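Local coordinates for protein phospholyase (Arthrobacter aurescens, PDB 5G4J) that binds pyridoxal 5'-phosphate and probably works as an ethanolamine-phosphate phospho-lyase of the class-III aminotransferase family, at residues 217-222 with 248-253; 233-238 with 269-274. All blocks are in the same frame, centred on the assembly; numbering follows the deposited sequence.

Contact 1. Residues 217-222 with 248-253. With EXT ({5-hydroxy-6-methyl-4-[(E)-{[2-(phosphonooxy)ethyl]imino}methyl]pyridin-3-yl}methyl dihydrogen phosphate), chain C.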
loop_
_atom_site.group_PDB
_atom_site.type_symbol
_atom_site.label_atom_id
_atom_site.label_comp_id
_atom_site.label_asym_id
_atom_site.label_seq_id
_atom_site.Cartn_x
_atom_site.Cartn_y
_atom_site.Cartn_z
ATOM N N PHE A 217 -5.171 -2.063 18.597
ATOM C CA PHE A 217 -4.469 -1.069 19.450
ATOM C C PHE A 217 -2.995 -1.015 19.143
ATOM O O PHE A 217 -2.386 -2.020 18.735
ATOM C CB PHE A 217 -4.661 -1.430 20.959
ATOM C CG PHE A 217 -3.883 -2.660 21.427
ATOM C CD1 PHE A 217 -4.238 -3.945 21.068
ATOM C CD2 PHE A 217 -2.786 -2.522 22.274
ATOM C CE1 PHE A 217 -3.510 -5.063 21.462
ATOM C CE2 PHE A 217 -2.091 -3.675 22.717
ATOM C CZ PHE A 217 -2.428 -4.919 22.295
ATOM N N ASP A 218 -2.445 0.164 19.429
ATOM C CA ASP A 218 -0.997 0.418 19.469
ATOM C C ASP A 218 -0.557 0.166 20.910
ATOM O O ASP A 218 -0.940 0.903 21.797
ATOM C CB ASP A 218 -0.681 1.844 19.024
ATOM C CG ASP A 218 0.716 2.380 19.480
ATOM O OD1 ASP A 218 1.625 1.562 19.796
ATOM O OD2 ASP A 218 0.858 3.621 19.563
ATOM N N PRO A 219 0.272 -0.854 21.143
ATOM C CA PRO A 219 0.717 -1.178 22.573
ATOM C C PRO A 219 1.339 0.006 23.378
ATOM O O PRO A 219 1.185 0.073 24.610
ATOM C CB PRO A 219 1.797 -2.255 22.344
ATOM C CG PRO A 219 1.348 -2.939 21.138
ATOM C CD PRO A 219 0.887 -1.815 20.204
ATOM N N LEU A 220 1.957 0.954 22.685
ATOM C CA LEU A 220 2.508 2.124 23.370
ATOM C C LEU A 220 1.472 3.224 23.615
ATOM O O LEU A 220 1.789 4.187 24.347
ATOM C CB LEU A 220 3.696 2.711 22.595
ATOM C CG LEU A 220 5.003 1.952 22.760
ATOM C CD1 LEU A 220 6.010 2.417 21.728
ATOM C CD2 LEU A 220 5.596 2.199 24.185
ATOM N N PHE A 221 0.291 3.140 22.948
ATOM C CA PHE A 221 -0.724 4.174 23.017
ATOM C C PHE A 221 -0.050 5.512 22.845
ATOM O O PHE A 221 -0.287 6.464 23.601
ATOM C CB PHE A 221 -1.567 4.026 24.337
ATOM C CG PHE A 221 -2.356 2.774 24.357
ATOM C CD1 PHE A 221 -3.560 2.717 23.644
ATOM C CD2 PHE A 221 -1.856 1.609 24.981
ATOM C CE1 PHE A 221 -4.305 1.537 23.604
ATOM C CE2 PHE A 221 -2.550 0.446 24.926
ATOM C CZ PHE A 221 -3.798 0.407 24.249
ATOM N N SER A 222 0.729 5.591 21.775
ATOM C CA SER A 222 1.527 6.776 21.486
ATOM C C SER A 222 0.741 7.977 21.016
ATOM O O SER A 222 0.881 9.066 21.601
ATOM C CB SER A 222 2.666 6.422 20.486
ATOM O OG SER A 222 2.159 5.863 19.246
ATOM N N VAL A 248 -8.062 -10.028 18.529
ATOM C CA VAL A 248 -7.181 -8.935 18.958
ATOM C C VAL A 248 -6.137 -8.688 17.915
ATOM O O VAL A 248 -5.424 -9.607 17.516
ATOM C CB VAL A 248 -6.504 -9.240 20.340
ATOM C CG1 VAL A 248 -5.593 -8.088 20.718
ATOM C CG2 VAL A 248 -7.545 -9.412 21.412
ATOM N N ILE A 249 -5.964 -7.405 17.527
ATOM C CA ILE A 249 -4.913 -6.986 16.599
ATOM C C ILE A 249 -3.969 -6.052 17.374
ATOM O O ILE A 249 -4.382 -5.000 17.816
ATOM C CB ILE A 249 -5.404 -6.246 15.332
ATOM C CG1 ILE A 249 -6.497 -7.022 14.573
ATOM C CG2 ILE A 249 -4.244 -5.905 14.410
ATOM C CD1 ILE A 249 -7.216 -6.179 13.534
ATOM N N SER A 250 -2.677 -6.430 17.447
ATOM C CA SER A 250 -1.636 -5.487 17.898
ATOM C C SER A 250 -1.051 -4.811 16.682
ATOM O O SER A 250 -0.403 -5.489 15.820
ATOM C CB SER A 250 -0.547 -6.178 18.661
ATOM O OG SER A 250 0.365 -5.165 19.126
ATOM N N ASP A 251 -1.236 -3.492 16.626
ATOM C CA ASP A 251 -0.649 -2.628 15.588
ATOM C C ASP A 251 0.737 -2.242 16.112
ATOM O O ASP A 251 0.853 -1.485 17.031
ATOM C CB ASP A 251 -1.535 -1.416 15.391
ATOM C CG ASP A 251 -0.975 -0.425 14.377
ATOM O OD1 ASP A 251 0.235 -0.459 14.075
ATOM O OD2 ASP A 251 -1.781 0.398 13.854
ATOM N N GLU A 252 1.740 -2.817 15.493
ATOM C CA GLU A 252 3.142 -2.650 15.831
ATOM C C GLU A 252 3.897 -1.621 15.026
ATOM O O GLU A 252 5.135 -1.565 15.102
ATOM C CB GLU A 252 3.860 -4.018 15.740
ATOM C CG GLU A 252 3.368 -4.988 16.735
ATOM C CD GLU A 252 3.797 -4.757 18.197
ATOM O OE1 GLU A 252 4.814 -4.039 18.458
ATOM O OE2 GLU A 252 3.080 -5.249 19.112
ATOM N N VAL A 253 3.191 -0.741 14.318
ATOM C CA VAL A 253 3.855 0.221 13.458
ATOM C C VAL A 253 4.732 1.173 14.311
ATOM O O VAL A 253 5.813 1.560 13.900
ATOM C CB VAL A 253 2.838 0.982 12.606
ATOM C CG1 VAL A 253 3.433 2.158 11.974
ATOM C CG2 VAL A 253 2.216 0.058 11.564
HETATM C CAA EXT C . 0.544 4.658 11.242
HETATM C CAB EXT C . 1.076 5.810 10.601
HETATM P PAC EXT C . 1.271 3.896 6.847
HETATM O OAD EXT C . 1.180 5.405 6.926
HETATM O OAE EXT C . 2.437 3.242 6.371
HETATM O OAF EXT C . 0.182 3.443 5.912
HETATM O OAG EXT C . 1.000 3.379 8.251
HETATM C CAH EXT C . -0.205 3.586 9.056
HETATM C CAI EXT C . -0.072 3.597 10.485
HETATM N NAJ EXT C . -0.632 2.391 12.566
HETATM C CAK EXT C . -0.661 2.524 11.213
HETATM C CAL EXT C . -0.050 3.398 13.295
HETATM C CAM EXT C . -0.066 3.274 14.722
HETATM C CAN EXT C . 0.510 4.527 12.659
HETATM O OAO EXT C . 1.058 5.522 13.445
HETATM O OAP EXT C . 4.347 8.524 14.066
HETATM P PAQ EXT C . 4.618 9.378 12.775
HETATM O OAR EXT C . 4.196 10.861 13.046
HETATM O OAS EXT C . 6.060 9.372 12.259
HETATM O OAT EXT C . 3.534 8.773 11.631
HETATM C CAU EXT C . 2.201 9.234 11.493
HETATM C CAV EXT C . 1.576 8.224 10.523
HETATM N NAW EXT C . 1.354 6.927 11.253
HETATM O O HOH W 1 2.557 0.444 17.414
#

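Contact 2. Residues 233-238 with 269-274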
loop_
_atom_site.group_PDB
_atom_site.type_symbol
_atom_site.label_atom_id
_atom_site.label_comp_id
_atom_site.label_asym_id
_atom_site.label_seq_id
_atom_site.Cartn_x
_atom_site.Cartn_y
_atom_site.Cartn_z
ATOM N N TYR A 233 -5.385 -4.543 32.220
ATOM C CA TYR A 233 -6.352 -3.915 31.294
ATOM C C TYR A 233 -6.397 -4.625 29.975
ATOM O O TYR A 233 -7.429 -5.117 29.539
ATOM C CB TYR A 233 -6.142 -2.462 31.124
ATOM C CG TYR A 233 -7.136 -1.840 30.157
ATOM C CD1 TYR A 233 -8.410 -1.598 30.528
ATOM C CD2 TYR A 233 -6.760 -1.486 28.848
ATOM C CE1 TYR A 233 -9.327 -1.035 29.640
ATOM C CE2 TYR A 233 -7.662 -0.881 27.968
ATOM C CZ TYR A 233 -8.952 -0.659 28.381
ATOM O OH TYR A 233 -9.841 -0.103 27.491
ATOM N N ILE A 234 -5.240 -4.745 29.312
ATOM C CA ILE A 234 -5.199 -5.422 27.997
ATOM C C ILE A 234 -5.621 -6.840 28.075
ATOM O O ILE A 234 -6.430 -7.326 27.223
ATOM C CB ILE A 234 -3.798 -5.262 27.312
ATOM C CG1 ILE A 234 -3.525 -3.802 27.051
ATOM C CG2 ILE A 234 -3.678 -6.090 26.048
ATOM C CD1 ILE A 234 -4.409 -3.145 25.981
ATOM N N GLU A 235 -5.160 -7.571 29.092
ATOM C CA GLU A 235 -5.565 -8.930 29.224
ATOM C C GLU A 235 -7.115 -9.015 29.384
ATOM O O GLU A 235 -7.760 -9.913 28.861
ATOM C CB GLU A 235 -4.958 -9.542 30.511
ATOM C CG GLU A 235 -5.313 -11.002 30.581
ATOM C CD GLU A 235 -4.661 -11.729 31.803
ATOM O OE1 GLU A 235 -3.941 -11.165 32.584
ATOM O OE2 GLU A 235 -4.958 -12.880 32.026
ATOM N N GLY A 236 -7.648 -8.068 30.124
ATOM C CA GLY A 236 -9.110 -8.011 30.436
ATOM C C GLY A 236 -9.891 -7.711 29.135
ATOM O O GLY A 236 -10.955 -8.270 28.910
ATOM N N VAL A 237 -9.363 -6.821 28.319
ATOM C CA VAL A 237 -10.022 -6.490 27.063
ATOM C C VAL A 237 -10.038 -7.725 26.216
ATOM O O VAL A 237 -11.062 -8.096 25.627
ATOM C CB VAL A 237 -9.386 -5.276 26.384
ATOM C CG1 VAL A 237 -9.999 -5.071 24.963
ATOM C CG2 VAL A 237 -9.559 -4.025 27.210
ATOM N N ALA A 238 -8.903 -8.378 26.055
ATOM C CA ALA A 238 -8.800 -9.554 25.252
ATOM C C ALA A 238 -9.775 -10.621 25.670
ATOM O O ALA A 238 -10.390 -11.262 24.816
ATOM C CB ALA A 238 -7.389 -10.114 25.331
ATOM N N MET A 269 4.630 -6.249 26.267
ATOM C CA MET A 269 4.507 -5.506 27.544
ATOM C C MET A 269 3.256 -5.964 28.344
ATOM O O MET A 269 3.162 -5.693 29.516
ATOM C CB MET A 269 4.397 -4.032 27.287
ATOM C CG MET A 269 5.620 -3.401 26.620
ATOM S SD MET A 269 5.553 -1.623 26.514
ATOM C CE MET A 269 4.185 -1.423 25.358
ATOM N N PHE A 270 2.350 -6.714 27.711
ATOM C CA PHE A 270 1.103 -7.127 28.296
ATOM C C PHE A 270 1.014 -8.583 28.285
ATOM O O PHE A 270 1.758 -9.295 27.577
ATOM C CB PHE A 270 -0.064 -6.500 27.495
ATOM C CG PHE A 270 0.022 -5.031 27.408
ATOM C CD1 PHE A 270 -0.212 -4.205 28.476
ATOM C CD2 PHE A 270 0.320 -4.415 26.172
ATOM C CE1 PHE A 270 -0.053 -2.859 28.382
ATOM C CE2 PHE A 270 0.429 -3.071 26.099
ATOM C CZ PHE A 270 0.248 -2.264 27.218
ATOM N N ASN A 271 0.116 -9.117 29.102
ATOM C CA ASN A 271 -0.120 -10.568 29.078
ATOM C C ASN A 271 -1.204 -10.922 28.010
ATOM O O ASN A 271 -2.390 -11.136 28.320
ATOM C CB ASN A 271 -0.489 -11.087 30.488
ATOM C CG ASN A 271 -0.529 -12.610 30.548
ATOM O OD1 ASN A 271 0.193 -13.317 29.805
ATOM N ND2 ASN A 271 -1.405 -13.138 31.402
ATOM N N VAL A 272 -0.783 -10.928 26.746
ATOM C CA VAL A 272 -1.668 -11.101 25.643
ATOM C C VAL A 272 -0.860 -11.733 24.503
ATOM O O VAL A 272 0.297 -11.413 24.311
ATOM C CB VAL A 272 -2.326 -9.766 25.207
ATOM C CG1 VAL A 272 -1.331 -8.836 24.498
ATOM C CG2 VAL A 272 -3.517 -10.025 24.313
ATOM N N GLU A 273 -1.504 -12.614 23.759
ATOM C CA GLU A 273 -1.030 -13.105 22.510
ATOM C C GLU A 273 -2.074 -12.791 21.440
ATOM O O GLU A 273 -3.112 -13.457 21.371
ATOM C CB GLU A 273 -0.751 -14.622 22.518
ATOM C CG GLU A 273 -0.116 -15.044 21.139
ATOM C CD GLU A 273 0.136 -16.602 20.996
ATOM O OE1 GLU A 273 0.601 -17.224 21.991
ATOM O OE2 GLU A 273 -0.141 -17.197 19.898
ATOM N N PRO A 274 -1.800 -11.807 20.601
ATOM C CA PRO A 274 -2.840 -11.440 19.573
ATOM C C PRO A 274 -2.963 -12.501 18.537
ATOM O O PRO A 274 -2.000 -13.198 18.286
ATOM C CB PRO A 274 -2.296 -10.140 18.970
ATOM C CG PRO A 274 -1.169 -9.732 19.794
ATOM C CD PRO A 274 -0.685 -10.865 20.653
#

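Contact 1. Residues 217-222 with 248-253
The F217 ring meets V248 CG1 at its edge, near its plane, CE1 to CG1 3.7 Å, and I249 O approaches it obliquely; F215 brings a second ring, turned about 10° from it. In the type I turn D218-F221, D218 O lies 3.3 Å above the centre of the F221 ring. The pyridine of the bound adduct has V253 over one face, its CB 3.7 Å from NAJ, while D251 OD2 reaches the same nitrogen at 2.6 Å. D251 CG is anti to the backbone N (chi1 177°), extending the carboxylate toward the cofactor. That aspartate against the pyridine nitrogen is the signature of fold type I PLP enzymes. OD2 also bonds H148 and N124, and OD1 accepts from V253 N in an Asx turn. F217 and S250 form a parallel bridge: F217 N donates to I249 O (3.1 Å) and D251 N to F217 O (2.8 Å). P219 CG sits 3.2 Å from S250 OG, its ring crossing the E252 side chain at about a right angle; S250 OG donates to E252 OE2 (2.7 Å), a carboxylate also held by S255, G266 and Y267. D218 OD2 accepts from S222 N and OG, and one water donates to D218 OD1 and D251 O.

Contact 2. Residues 233-238 with 269-274
I234 packs over the F270 ring where helix 233-243 meets the loop that leads into strand 276-279. The helix is the connection of a right-handed beta-alpha-beta crossover between the parallel strands 214-217 and 247-251; along its flank passes the loop segment 269-274. The main interaction is CH-pi: I234 CG1 stands 3.7 Å from the F270 ring centroid, only 11° off the normal, hence over the face. M269 CB lies over the opposite face, offset toward the rim. The side chain of F270 has CG anti to the carbonyl carbon (chi1 -56°), which presents this face to the helix. An alanine in place of F270 is likely to leave I234 CG1 without its aromatic platform and to open a gap between helix and loop. Aliphatic contacts extend the apolar strip: I234 CG2 also touches V272 CG1 at 3.9 Å, and one turn further along the helix A238 CB meets V272 CG2 at 4.0 Å. I234 also packs on F215 and F217 of strand 214-217. The polar part is weaker and lies toward solvent. N271 is the centre of an inverse gamma turn, and its side chain runs beside that of E235, both pointing the same way, the amide and carboxylate planes 81° apart. A single weak hydrogen bond links them, from N271 ND2 to E235 OE1 at 3.4 Å.

How the contacts relate
Contact 1 is core: every residue that touches is buried, its centre about 7 Å from that of the chain. Contact 2 lies about 17 Å from the chain centre and is partly buried, reaching the surface at its polar end. Three of the four segments belong to one crossover: 217-222 follows its first strand, 233-238 lies on its helix, and 248-253 takes in most of strand 247-251 and the start of the loop after it; 269-274 comes later, before strand 276-279. Chemistry follows place: strand pairing, buried carboxylates and, at D251, direct contact with the cofactor in contact 1, apolar packing with one weak polar pair in contact 2. The two meet directly: P219 O lies 3.6 Å from F270 CE2, and S250 CB lies 3.8 Å from P274 CG.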